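Local coordinates for Thiol:disulfide interchange protein DsbA (Pseudomonas aeruginosa, PDB 4ZL8) that probably introduces disulfide bonds into other proteins of the periplasm by passing on its own redox-active disulfide, at residues A[35-38]-A[39-42]. The protein carries 1 engineered substitution. Sequence-based numbering, arbitrary orientation.
Sequences YGCP and HCYA
Cys37 and Cys40 close a small ring at the start of helix 38-52, their SG atoms joined at 2.2 Å in the redox-active disulfide. The two sulfurs are reached by different torsions: Cys37 turns SG away from its backbone N and beside its carbonyl carbon (chi1 152°), whereas Cys40 holds SG beside its own N (chi1 -58°). The S-S torsion of 80° turns the two CB-SG bonds nearly at right angles to each other, and Cys37 SG comes within 3.1 Å of Cys40 N, at the N-terminal end of the helix. Cys37, as N-cap, receives Tyr41 N on its O at 3.0 Å, and Ala42 N reaches Pro38 O at 2.9 Å. Pro38 and His39, the dipeptide between the cysteines, direct their rings outward; the imidazole has an edge near Pro38 C, its ND1 hydrogen-bonded to a MES molecule and NE2 to a glycerol, both probably from the crystallisation liquor. Tyr41 stacks its ring with His99 and bonds through OH to Glu96. Val153 touches Cys37, and Pro154 Cys40. A CxxC disulfide at a helix N-terminus is the active-site signature of the thioredoxin fold, here with the CPHC sequence of DsbA.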
ATOM      1  N   TYR A  35      -1.496   6.615  -5.087  1.00  9.16           N
ATOM      2  CA  TYR A  35      -0.393   7.271  -5.786  1.00  9.24           C
ATOM      3  C   TYR A  35      -0.531   8.795  -5.850  1.00  9.88           C
ATOM      4  O   TYR A  35       0.483   9.497  -5.872  1.00 10.99           O
ATOM      5  CB  TYR A  35      -0.266   6.764  -7.210  1.00 11.59           C
ATOM      6  CG  TYR A  35       0.380   5.414  -7.445  1.00 10.33           C
ATOM      7  CD1 TYR A  35       1.671   5.128  -7.012  1.00 11.61           C
ATOM      8  CD2 TYR A  35      -0.250   4.470  -8.234  1.00 10.15           C
ATOM      9  CE1 TYR A  35       2.272   3.916  -7.303  1.00 11.05           C
ATOM     10  CE2 TYR A  35       0.334   3.267  -8.529  1.00 12.18           C
ATOM     11  CZ  TYR A  35       1.599   2.994  -8.087  1.00 11.61           C
ATOM     12  OH  TYR A  35       2.133   1.778  -8.440  1.00 13.51           O
ATOM     13  N   GLY A  36      -1.758   9.312  -5.914  1.00  9.60           N
ATOM     14  CA  GLY A  36      -1.988  10.738  -6.042  1.00 10.28           C
ATOM     15  C   GLY A  36      -2.039  11.510  -4.727  1.00 10.68           C
ATOM     16  O   GLY A  36      -2.221  12.716  -4.738  1.00 10.83           O
ATOM     17  N   CYS A  37      -1.877  10.801  -3.613  1.00  9.02           N
ATOM     18  CA  CYS A  37      -2.003  11.358  -2.279  1.00  9.85           C
ATOM     19  C   CYS A  37      -0.709  12.078  -1.901  1.00 10.10           C
ATOM     20  O   CYS A  37       0.338  11.457  -1.809  1.00 10.26           O
ATOM     21  CB  CYS A  37      -2.359  10.204  -1.326  1.00 10.30           C
ATOM     22  SG  CYS A  37      -1.864  10.310   0.397  1.00 11.06           S
ATOM     23  N   PRO A  38      -0.772  13.409  -1.695  1.00 10.40           N
ATOM     24  CA  PRO A  38       0.495  14.108  -1.425  1.00  9.91           C
ATOM     25  C   PRO A  38       1.180  13.698  -0.104  1.00 10.50           C
ATOM     26  O   PRO A  38       2.410  13.693  -0.064  1.00 10.78           O
ATOM     27  CB  PRO A  38       0.108  15.588  -1.408  1.00 13.06           C
ATOM     28  CG  PRO A  38      -1.262  15.672  -1.807  1.00 16.32           C
ATOM     29  CD  PRO A  38      -1.890  14.333  -1.900  1.00  9.58           C
ATOM     30  N   HIS A  39       0.413  13.384   0.946  1.00  9.95           N
ATOM     31  CA  HIS A  39       1.056  12.920   2.172  1.00  9.73           C
ATOM     32  C   HIS A  39       1.741  11.578   1.931  1.00 10.33           C
ATOM     33  O   HIS A  39       2.773  11.287   2.547  1.00 12.18           O
ATOM     34  CB  HIS A  39       0.067  12.762   3.317  1.00 11.24           C
ATOM     35  CG  HIS A  39      -0.507  14.045   3.827  1.00 13.81           C
ATOM     36  ND1 HIS A  39      -1.123  14.139   5.059  1.00 14.56           N
ATOM     37  CD2 HIS A  39      -0.597  15.276   3.272  1.00 12.76           C
ATOM     38  CE1 HIS A  39      -1.550  15.372   5.249  1.00 13.88           C
ATOM     39  NE2 HIS A  39      -1.244  16.087   4.178  1.00 13.58           N
ATOM     40  N   CYS A  40       1.158  10.752   1.067  1.00 10.25           N
ATOM     41  CA  CYS A  40       1.735   9.458   0.738  1.00  9.88           C
ATOM     42  C   CYS A  40       3.069   9.672   0.032  1.00 10.28           C
ATOM     43  O   CYS A  40       4.088   9.052   0.375  1.00 10.79           O
ATOM     44  CB  CYS A  40       0.780   8.673  -0.152  1.00 10.17           C
ATOM     45  SG  CYS A  40      -0.899   8.396   0.592  1.00 12.30           S
ATOM     46  N   TYR A  41       3.087  10.575  -0.944  1.00 10.24           N
ATOM     47  CA  TYR A  41       4.325  10.938  -1.627  1.00 10.41           C
ATOM     48  C   TYR A  41       5.377  11.409  -0.626  1.00 11.34           C
ATOM     49  O   TYR A  41       6.530  10.972  -0.675  1.00 12.69           O
ATOM     50  CB  TYR A  41       4.040  12.011  -2.693  1.00 11.69           C
ATOM     51  CG  TYR A  41       5.246  12.502  -3.464  1.00 13.83           C
ATOM     52  CD1 TYR A  41       5.970  11.661  -4.271  1.00 13.75           C
ATOM     53  CD2 TYR A  41       5.625  13.824  -3.409  1.00 17.17           C
ATOM     54  CE1 TYR A  41       7.061  12.107  -4.982  1.00 16.78           C
ATOM     55  CE2 TYR A  41       6.713  14.287  -4.113  1.00 19.93           C
ATOM     56  CZ  TYR A  41       7.418  13.421  -4.904  1.00 18.39           C
ATOM     57  OH  TYR A  41       8.519  13.861  -5.606  1.00 23.38           O
ATOM     58  N   ALA A  42       4.972  12.279   0.295  1.00 11.45           N
ATOM     59  CA  ALA A  42       5.926  12.851   1.233  1.00 11.39           C
ATOM     60  C   ALA A  42       6.467  11.822   2.231  1.00 11.13           C
ATOM     61  O   ALA A  42       7.553  12.013   2.774  1.00 13.74           O
ATOM     62  CB  ALA A  42       5.293  13.999   1.969  1.00 12.63           C
TER